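Ara h 8 allergen isoform (PDB 6V8S) probably binds small hydrophobic ligands, possibly abscisic acid, as a peanut allergen of the pathogenesis-related Bet v 1 family. Local coordinates at residues 93-98 with 125-130; 97-102 with 118-123; 39-44 with 52-57. All coordinates share one frame; numbering follows the deposited sequence.

How the interactions relate
All three contacts lie in the Bet v 1 fold, in which a seven-stranded antiparallel sheet curves round the long helix 129-152. Along the chain interaction 3 closes first, as the hairpin of strands 38-45 and 53-60 at one margin of the sheet. Interactions 1 and 2 share K97 and V98, have centres about 8 Å apart and touch where L127 packs on F119. Interaction 2 pairs strand 95-107 with 110-121; interaction 1 packs the start of 95-107, through I94 and L95, against the loop leading into helix 129-152. Interaction 3 touches neither, its nearest atoms being about 11 Å from both. 8-Anilino-1-naphthalene sulfonate molecules lie near each contact, consistent with a ligand-binding family.

Interaction 1. Residues 93-98 with 125-130; sequences EILEKV and APLPDE. With 2AN (8-anilino-1-naphthalene sulfonate), chain S.
I94 points its CD1 methyl at the ring of P128, coming within 3.8 Å of CG of that proline, and CD of P128 also lies near CG2 of I94. The long arm of I94 has CG1 opposite the backbone nitrogen (chi1 -161°) and continues extended (chi2 165°), which carries the terminal methyl across to the other segment. There the same CD1 lies 3.9 Å from CB of A125, so one methyl packs against both the alanine and the proline.

The bound 8-anilino-1-naphthalene sulfonate extends this apolar patch. Its anilino ring is touched by I94, whose CD1 is 3.5 Å from C16, and by P128, whose CG is 3.6 Å from C15. The naphthalene rests on the start of 125-130, with CB of A125 3.6 Å from C4 and CD of P126 3.4 Å from C9. No hydrogen bond joins the two segments directly; their side chains meet by apolar packing.

Deeper in, L95 and L127 cross at a slant and meet through single methyls, CD2 of L95 lying 4.0 Å from CD1 of L127. E96 and K97 form a classic beta bulge opposite H120, where the chain turns a corner. P128 occupies the N-cap position just before helix 129-152, whose V131 touches both I94 and L95, while L127 reaches F119 of strand 110-121 and F6 of strand 3-12.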
loop_
_atom_site.group_PDB
_atom_site.type_symbol
_atom_site.label_atom_id
_atom_site.label_comp_id
_atom_site.label_asym_id
_atom_site.label_seq_id
_atom_site.Cartn_x
_atom_site.Cartn_y
_atom_site.Cartn_z
ATOM N N GLU A 93 12.146 11.204 4.396
ATOM C CA GLU A 93 12.394 12.428 5.205
ATOM C C GLU A 93 11.631 13.629 4.615
ATOM O O GLU A 93 11.114 14.445 5.368
ATOM C CB GLU A 93 13.883 12.675 5.355
ATOM C CG GLU A 93 14.585 11.562 6.138
ATOM C CD GLU A 93 14.207 11.390 7.610
ATOM O OE1 GLU A 93 13.803 12.393 8.274
ATOM O OE2 GLU A 93 14.253 10.226 8.055
ATOM N N ILE A 94 11.521 13.720 3.295
ATOM C CA ILE A 94 10.952 14.923 2.598
ATOM C C ILE A 94 9.427 14.855 2.618
ATOM O O ILE A 94 8.780 15.839 2.217
ATOM C CB ILE A 94 11.525 15.037 1.174
ATOM C CG1 ILE A 94 11.343 16.458 0.604
ATOM C CG2 ILE A 94 10.926 14.001 0.250
ATOM C CD1 ILE A 94 12.150 16.769 -0.596
ATOM N N LEU A 95 8.816 13.744 3.073
ATOM C CA LEU A 95 7.353 13.528 2.990
ATOM C C LEU A 95 6.711 13.766 4.362
ATOM O O LEU A 95 7.200 13.204 5.361
ATOM C CB LEU A 95 7.057 12.112 2.505
ATOM C CG LEU A 95 7.355 11.829 1.032
ATOM C CD1 LEU A 95 6.920 10.463 0.619
ATOM C CD2 LEU A 95 6.729 12.872 0.090
ATOM N N GLU A 96 5.577 14.456 4.350
ATOM C CA GLU A 96 4.629 14.485 5.489
ATOM C C GLU A 96 3.809 13.200 5.450
ATOM O O GLU A 96 3.644 12.611 6.523
ATOM C CB GLU A 96 3.681 15.688 5.425
ATOM C CG GLU A 96 4.342 17.015 5.581
ATOM C CD GLU A 96 3.463 18.202 5.199
ATOM O OE1 GLU A 96 3.803 19.338 5.661
ATOM O OE2 GLU A 96 2.432 18.024 4.479
ATOM N N LYS A 97 3.327 12.792 4.272
ATOM C CA LYS A 97 2.489 11.576 4.121
ATOM C C LYS A 97 2.325 11.266 2.617
ATOM O O LYS A 97 2.558 12.158 1.746
ATOM C CB LYS A 97 1.124 11.761 4.795
ATOM C CG LYS A 97 0.255 12.893 4.199
ATOM C CD LYS A 97 -1.126 12.946 4.766
ATOM C CE LYS A 97 -1.920 14.086 4.180
ATOM N NZ LYS A 97 -3.256 14.214 4.784
ATOM N N VAL A 98 1.913 10.039 2.323
ATOM C CA VAL A 98 1.451 9.659 0.955
ATOM C C VAL A 98 0.101 8.980 1.105
ATOM O O VAL A 98 -0.008 8.028 1.924
ATOM C CB VAL A 98 2.468 8.745 0.224
ATOM C CG1 VAL A 98 2.121 8.590 -1.245
ATOM C CG2 VAL A 98 3.851 9.172 0.458
ATOM N N ALA A 125 8.331 21.763 -0.978
ATOM C CA ALA A 125 9.345 20.948 -1.659
ATOM C C ALA A 125 8.721 20.281 -2.890
ATOM O O ALA A 125 7.591 19.795 -2.865
ATOM C CB ALA A 125 9.915 19.932 -0.698
ATOM N N PRO A 126 9.435 20.261 -4.041
ATOM C CA PRO A 126 9.074 19.382 -5.149
ATOM C C PRO A 126 9.317 17.933 -4.703
ATOM O O PRO A 126 10.023 17.670 -3.700
ATOM C CB PRO A 126 9.995 19.732 -6.326
ATOM C CG PRO A 126 10.677 21.013 -5.874
ATOM C CD PRO A 126 10.657 21.031 -4.329
ATOM N N LEU A 127 8.667 16.987 -5.382
ATOM C CA LEU A 127 8.823 15.553 -5.147
ATOM C C LEU A 127 10.057 15.091 -5.911
ATOM O O LEU A 127 10.070 15.104 -7.123
ATOM C CB LEU A 127 7.583 14.839 -5.656
ATOM C CG LEU A 127 7.564 13.342 -5.351
ATOM C CD1 LEU A 127 7.633 13.102 -3.836
ATOM C CD2 LEU A 127 6.321 12.679 -5.938
ATOM N N PRO A 128 11.158 14.689 -5.235
ATOM C CA PRO A 128 12.324 14.174 -5.945
ATOM C C PRO A 128 11.932 12.887 -6.684
ATOM O O PRO A 128 11.134 12.076 -6.107
ATOM C CB PRO A 128 13.349 13.854 -4.836
ATOM C CG PRO A 128 12.891 14.652 -3.663
ATOM C CD PRO A 128 11.368 14.713 -3.785
ATOM N N ASP A 129 12.514 12.674 -7.853
ATOM C CA ASP A 129 12.318 11.456 -8.677
ATOM C C ASP A 129 12.607 10.206 -7.841
ATOM O O ASP A 129 11.858 9.231 -8.008
ATOM C CB ASP A 129 13.144 11.515 -9.973
ATOM C CG ASP A 129 12.579 12.525 -10.979
ATOM O OD1 ASP A 129 11.342 12.777 -10.906
ATOM O OD2 ASP A 129 13.341 13.058 -11.847
ATOM N N GLU A 130 13.614 10.265 -6.974
ATOM C CA GLU A 130 14.096 9.086 -6.192
ATOM C C GLU A 130 13.013 8.694 -5.192
ATOM O O GLU A 130 12.859 7.499 -4.950
ATOM C CB GLU A 130 15.435 9.383 -5.488
ATOM C CG GLU A 130 16.556 9.705 -6.470
ATOM C CD GLU A 130 16.524 11.050 -7.199
ATOM O OE1 GLU A 130 15.790 12.001 -6.795
ATOM O OE2 GLU A 130 17.270 11.157 -8.203
HETATM C C1 2AN S . 14.144 21.071 -2.047
HETATM C C2 2AN S . 14.018 20.695 -0.753
HETATM C C3 2AN S . 13.173 21.381 0.130
HETATM C C4 2AN S . 12.498 22.475 -0.292
HETATM C C5 2AN S . 12.606 22.922 -1.630
HETATM C C6 2AN S . 11.886 24.070 -2.044
HETATM C C7 2AN S . 11.972 24.531 -3.298
HETATM C C8 2AN S . 12.785 23.874 -4.229
HETATM N N 2AN S . 15.013 20.370 -2.905
HETATM S S 2AN S . 14.405 22.012 -5.245
HETATM C C9 2AN S . 13.499 22.755 -3.899
HETATM C C10 2AN S . 13.438 22.227 -2.552
HETATM C C11 2AN S . 15.578 19.081 -2.830
HETATM C C12 2AN S . 16.855 18.883 -3.339
HETATM C C13 2AN S . 17.441 17.626 -3.289
HETATM C C14 2AN S . 16.750 16.558 -2.749
HETATM C C15 2AN S . 15.471 16.742 -2.270
HETATM C C16 2AN S . 14.879 17.995 -2.319
HETATM O O1 2AN S . 14.027 20.635 -5.380
HETATM O O2 2AN S . 14.257 22.840 -6.407
HETATM O O3 2AN S . 15.919 22.046 -4.836
#

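Interaction 2. Residues 97-102 with 118-123; sequences KVSFKT and TFHTKG
Strands 97-102 and 118-121 run antiparallel at 168°, their axes 4.8 Å apart, with K97-H120 and S99-T118 as hydrogen-bonded pairs and V98-F119 as the non-hydrogen-bonded pair between them. The S99-T118 bonds are both 2.8 Å, from N of S99 to O of T118 and from N of T118 to O of S99. At K97-H120 the pairing is uneven: N of H120 gives a 2.9 Å bond to O of K97, whereas the return bond from N of K97 to O of H120 is weak at 3.4 Å.

K97 and H120 lie side by side. With chi1 at 62° and an extended chain beyond, the lysine sets CE over the imidazole face, 3.6 Å from the ring centroid and 3° off its normal, a CH-pi contact.

This hairpin of strands 95-107 and 110-121 belongs to the curved Bet v 1 sheet, and its other face turns toward helix 129-152, where F119 touches V135. On that face V98 places CG1 over the F119 ring, 4.0 Å from its centroid, a second CH-pi contact.

Beside H120, the hydroxyl OG of S99 approaches CB of T118 at 3.4 Å. A water donates to O of S99 and is also hydrogen-bonded to OG1 of T118.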
loop_
_atom_site.group_PDB
_atom_site.type_symbol
_atom_site.label_atom_id
_atom_site.label_comp_id
_atom_site.label_asym_id
_atom_site.label_seq_id
_atom_site.Cartn_x
_atom_site.Cartn_y
_atom_site.Cartn_z
ATOM N N LYS A 97 3.327 12.792 4.272
ATOM C CA LYS A 97 2.489 11.576 4.121
ATOM C C LYS A 97 2.325 11.266 2.617
ATOM O O LYS A 97 2.558 12.158 1.746
ATOM C CB LYS A 97 1.124 11.761 4.795
ATOM C CG LYS A 97 0.255 12.893 4.199
ATOM C CD LYS A 97 -1.126 12.946 4.766
ATOM C CE LYS A 97 -1.920 14.086 4.180
ATOM N NZ LYS A 97 -3.256 14.214 4.784
ATOM N N VAL A 98 1.913 10.039 2.323
ATOM C CA VAL A 98 1.451 9.659 0.955
ATOM C C VAL A 98 0.101 8.980 1.105
ATOM O O VAL A 98 -0.008 8.028 1.924
ATOM C CB VAL A 98 2.468 8.745 0.224
ATOM C CG1 VAL A 98 2.121 8.590 -1.245
ATOM C CG2 VAL A 98 3.851 9.172 0.458
ATOM N N SER A 99 -0.874 9.478 0.385
ATOM C CA SER A 99 -2.249 8.927 0.422
ATOM C C SER A 99 -2.533 8.166 -0.880
ATOM O O SER A 99 -2.246 8.690 -1.998
ATOM C CB SER A 99 -3.251 10.037 0.707
ATOM O OG SER A 99 -3.339 10.847 -0.449
ATOM N N PHE A 100 -3.080 6.978 -0.744
ATOM C CA PHE A 100 -3.406 6.035 -1.848
ATOM C C PHE A 100 -4.923 5.853 -1.894
ATOM O O PHE A 100 -5.576 5.670 -0.836
ATOM C CB PHE A 100 -2.736 4.677 -1.610
ATOM C CG PHE A 100 -1.242 4.700 -1.605
ATOM C CD1 PHE A 100 -0.537 4.990 -0.453
ATOM C CD2 PHE A 100 -0.519 4.395 -2.740
ATOM C CE1 PHE A 100 0.845 5.030 -0.441
ATOM C CE2 PHE A 100 0.866 4.357 -2.719
ATOM C CZ PHE A 100 1.538 4.723 -1.573
ATOM N N LYS A 101 -5.470 5.912 -3.097
ATOM C CA LYS A 101 -6.859 5.500 -3.390
ATOM C C LYS A 101 -6.787 4.377 -4.415
ATOM O O LYS A 101 -6.226 4.637 -5.498
ATOM C CB LYS A 101 -7.675 6.688 -3.896
ATOM C CG LYS A 101 -7.744 7.865 -2.937
ATOM C CD LYS A 101 -8.752 8.921 -3.450
ATOM C CE LYS A 101 -10.156 8.407 -3.235
ATOM N NZ LYS A 101 -11.109 8.871 -4.270
ATOM N N THR A 102 -7.235 3.171 -4.061
ATOM C CA THR A 102 -7.134 1.999 -4.949
ATOM C C THR A 102 -8.551 1.480 -5.203
ATOM O O THR A 102 -9.389 1.484 -4.264
ATOM C CB THR A 102 -6.175 0.927 -4.394
ATOM O OG1 THR A 102 -6.783 0.188 -3.331
ATOM C CG2 THR A 102 -4.866 1.487 -3.884
ATOM N N THR A 118 -1.296 10.555 -3.876
ATOM C CA THR A 118 -0.976 11.962 -3.537
ATOM C C THR A 118 0.181 11.981 -2.548
ATOM O O THR A 118 -0.029 11.506 -1.421
ATOM C CB THR A 118 -2.202 12.733 -3.027
ATOM O OG1 THR A 118 -3.220 12.592 -3.993
ATOM C CG2 THR A 118 -1.933 14.212 -2.865
ATOM N N PHE A 119 1.330 12.499 -2.997
ATOM C CA PHE A 119 2.518 12.782 -2.152
ATOM C C PHE A 119 2.350 14.170 -1.535
ATOM O O PHE A 119 2.059 15.176 -2.273
ATOM C CB PHE A 119 3.810 12.722 -2.980
ATOM C CG PHE A 119 4.132 11.360 -3.547
ATOM C CD1 PHE A 119 3.468 10.884 -4.675
ATOM C CD2 PHE A 119 5.150 10.585 -3.017
ATOM C CE1 PHE A 119 3.832 9.682 -5.252
ATOM C CE2 PHE A 119 5.481 9.363 -3.580
ATOM C CZ PHE A 119 4.812 8.908 -4.674
ATOM N N HIS A 120 2.472 14.262 -0.217
ATOM C CA HIS A 120 2.516 15.549 0.535
ATOM C C HIS A 120 3.946 15.746 0.998
ATOM O O HIS A 120 4.407 14.971 1.909
ATOM C CB HIS A 120 1.535 15.534 1.722
ATOM C CG HIS A 120 0.124 15.377 1.314
ATOM N ND1 HIS A 120 -0.781 16.416 1.403
ATOM C CD2 HIS A 120 -0.538 14.314 0.776
ATOM C CE1 HIS A 120 -1.955 16.004 0.922
ATOM N NE2 HIS A 120 -1.822 14.736 0.516
ATOM N N THR A 121 4.655 16.689 0.366
ATOM C CA THR A 121 6.052 16.999 0.747
ATOM C C THR A 121 6.017 18.051 1.853
ATOM O O THR A 121 5.025 18.799 1.935
ATOM C CB THR A 121 6.883 17.430 -0.457
ATOM O OG1 THR A 121 6.228 18.550 -1.031
ATOM C CG2 THR A 121 7.079 16.337 -1.475
ATOM N N LYS A 122 7.065 18.103 2.664
ATOM C CA LYS A 122 7.275 19.181 3.673
ATOM C C LYS A 122 7.425 20.509 2.948
ATOM O O LYS A 122 7.995 20.534 1.814
ATOM C CB LYS A 122 8.493 18.869 4.554
ATOM C CG LYS A 122 8.231 17.683 5.484
ATOM C CD LYS A 122 9.432 17.229 6.228
ATOM C CE LYS A 122 9.097 16.221 7.312
ATOM N NZ LYS A 122 10.332 15.502 7.711
ATOM N N GLY A 123 6.879 21.562 3.574
ATOM C CA GLY A 123 6.876 22.936 3.038
ATOM C C GLY A 123 6.376 22.939 1.609
ATOM O O GLY A 123 5.314 22.387 1.337
HETATM O O HOH W 1 -4.686 9.874 -3.355
#

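Interaction 3. Residues 39-44 with 52-57; sequences QSIEIV and TVKKVT
The axes of antiparallel strands 39-44 and 53-57 approach to 4.5 Å and make 157° between their directions. S40-T57 and E42-K55 are hydrogen-bonded pairs, alternating with the non-hydrogen-bonded pairs I41-V56 and I43-K54. E42 and K55 exchange two backbone bonds, the one from N of K55 to O of E42 measuring 2.8 Å. At one end N of V44 donates to O of V53; at the other, a classic bulge sets Q39 and S40 against the single residue T57. There N of Q39 binds O of T57, and N of T57 binds O of S40.

The bulge also carries a side-chain bond: OG of S40 and OG1 of T57 are 2.6 Å apart, and the proton may lie on either oxygen. The S40-T57 pairing puts both side chains on one face, and matching torsions (chi1 59° in each) bring the hydroxyls together.

These strands form the hairpin 38-45 and 53-60, with 38-45 outermost in the Bet v 1 sheet. I41, I43, K54 and V56 share the face turned toward helix 27-34, whose D28 and T31 touch I41. I41 lies alongside V56, their CG2 atoms 4.1 Å apart, and its CG2 also meets the aliphatic chain of K54, 3.9 Å from CD. That lysine runs on extended, and its NZ makes a salt bridge with D28 and a hydrogen bond with the hydroxyl of Y81.

Nearer the hairpin turn, CD1 of I43 packs 3.8 Å from CG2 of T52. V44 crosses V53 tightly, CG2 of V44 being 3.5 Å from CG1 of V53, while CG1 of V44 rests against CB of K55 at 4.0 Å. Beyond that point K55 bends at chi3 (-87°), and its ammonium makes a cation-pi contact with Y66 of strand 63-75.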
loop_
_atom_site.group_PDB
_atom_site.type_symbol
_atom_site.label_atom_id
_atom_site.label_comp_id
_atom_site.label_asym_id
_atom_site.label_seq_id
_atom_site.Cartn_x
_atom_site.Cartn_y
_atom_site.Cartn_z
ATOM N N GLN A 39 8.873 -7.256 8.798
ATOM C CA GLN A 39 8.864 -8.188 9.952
ATOM C C GLN A 39 7.436 -8.375 10.447
ATOM O O GLN A 39 7.117 -9.515 10.839
ATOM C CB GLN A 39 9.727 -7.644 11.071
ATOM C CG GLN A 39 11.153 -7.331 10.641
ATOM C CD GLN A 39 11.853 -8.530 10.042
ATOM O OE1 GLN A 39 12.156 -9.497 10.758
ATOM N NE2 GLN A 39 12.108 -8.471 8.734
ATOM N N SER A 40 6.613 -7.333 10.474
ATOM C CA SER A 40 5.227 -7.430 11.018
ATOM C C SER A 40 4.392 -6.203 10.630
ATOM O O SER A 40 4.975 -5.137 10.278
ATOM C CB SER A 40 5.249 -7.537 12.511
ATOM O OG SER A 40 5.896 -6.393 13.074
ATOM N N ILE A 41 3.080 -6.425 10.637
ATOM C CA ILE A 41 2.012 -5.421 10.447
ATOM C C ILE A 41 1.015 -5.635 11.591
ATOM O O ILE A 41 0.348 -6.620 11.582
ATOM C CB ILE A 41 1.380 -5.503 9.051
ATOM C CG1 ILE A 41 2.455 -5.458 7.968
ATOM C CG2 ILE A 41 0.383 -4.387 8.886
ATOM C CD1 ILE A 41 1.925 -5.326 6.545
ATOM N N GLU A 42 1.026 -4.749 12.585
ATOM C CA GLU A 42 0.245 -4.841 13.848
ATOM C C GLU A 42 -0.788 -3.715 13.860
ATOM O O GLU A 42 -0.413 -2.564 13.606
ATOM C CB GLU A 42 1.190 -4.685 15.041
ATOM C CG GLU A 42 0.625 -5.008 16.421
ATOM C CD GLU A 42 1.546 -4.564 17.557
ATOM O OE1 GLU A 42 2.267 -3.511 17.415
ATOM O OE2 GLU A 42 1.570 -5.270 18.612
ATOM N N ILE A 43 -2.041 -4.051 14.129
ATOM C CA ILE A 43 -3.120 -3.046 14.316
ATOM C C ILE A 43 -2.854 -2.362 15.663
ATOM O O ILE A 43 -2.750 -3.071 16.643
ATOM C CB ILE A 43 -4.524 -3.660 14.178
ATOM C CG1 ILE A 43 -4.776 -4.009 12.696
ATOM C CG2 ILE A 43 -5.582 -2.733 14.784
ATOM C CD1 ILE A 43 -6.226 -4.307 12.282
ATOM N N VAL A 44 -2.679 -1.037 15.680
ATOM C CA VAL A 44 -2.433 -0.284 16.942
ATOM C C VAL A 44 -3.718 0.405 17.371
ATOM O O VAL A 44 -3.784 0.824 18.546
ATOM C CB VAL A 44 -1.201 0.652 16.856
ATOM C CG1 VAL A 44 0.068 -0.210 16.821
ATOM C CG2 VAL A 44 -1.270 1.624 15.699
ATOM N N THR A 52 -8.616 2.798 11.203
ATOM C CA THR A 52 -7.671 1.758 11.701
ATOM C C THR A 52 -6.240 2.192 11.394
ATOM O O THR A 52 -5.973 2.631 10.269
ATOM C CB THR A 52 -7.935 0.381 11.064
ATOM O OG1 THR A 52 -9.245 -0.017 11.421
ATOM C CG2 THR A 52 -6.942 -0.664 11.487
ATOM N N VAL A 53 -5.343 2.074 12.338
ATOM C CA VAL A 53 -3.894 2.402 12.164
ATOM C C VAL A 53 -3.109 1.117 12.372
ATOM O O VAL A 53 -3.351 0.419 13.382
ATOM C CB VAL A 53 -3.421 3.474 13.153
ATOM C CG1 VAL A 53 -1.928 3.752 13.018
ATOM C CG2 VAL A 53 -4.224 4.757 12.942
ATOM N N LYS A 54 -2.186 0.868 11.452
ATOM C CA LYS A 54 -1.285 -0.304 11.473
ATOM C C LYS A 54 0.146 0.197 11.550
ATOM O O LYS A 54 0.485 1.162 10.867
ATOM C CB LYS A 54 -1.472 -1.159 10.220
ATOM C CG LYS A 54 -2.905 -1.490 9.863
ATOM C CD LYS A 54 -2.964 -2.374 8.620
ATOM C CE LYS A 54 -4.327 -2.550 8.043
ATOM N NZ LYS A 54 -4.186 -3.089 6.671
ATOM N N LYS A 55 0.941 -0.471 12.353
ATOM C CA LYS A 55 2.391 -0.247 12.461
ATOM C C LYS A 55 3.090 -1.289 11.591
ATOM O O LYS A 55 2.926 -2.483 11.869
ATOM C CB LYS A 55 2.796 -0.289 13.922
ATOM C CG LYS A 55 4.252 -0.037 14.168
ATOM C CD LYS A 55 4.711 -0.237 15.555
ATOM C CE LYS A 55 4.542 0.999 16.403
ATOM N NZ LYS A 55 5.334 0.880 17.646
ATOM N N VAL A 56 3.828 -0.836 10.583
ATOM C CA VAL A 56 4.581 -1.715 9.669
ATOM C C VAL A 56 6.056 -1.606 10.064
ATOM O O VAL A 56 6.631 -0.533 9.899
ATOM C CB VAL A 56 4.345 -1.344 8.211
ATOM C CG1 VAL A 56 5.088 -2.296 7.272
ATOM C CG2 VAL A 56 2.857 -1.310 7.872
ATOM N N THR A 57 6.645 -2.713 10.561
ATOM C CA THR A 57 8.053 -2.749 10.963
ATOM C C THR A 57 8.875 -3.426 9.883
ATOM O O THR A 57 8.450 -4.482 9.429
ATOM C CB THR A 57 8.154 -3.461 12.308
ATOM O OG1 THR A 57 7.617 -4.748 12.099
ATOM C CG2 THR A 57 7.341 -2.674 13.300
#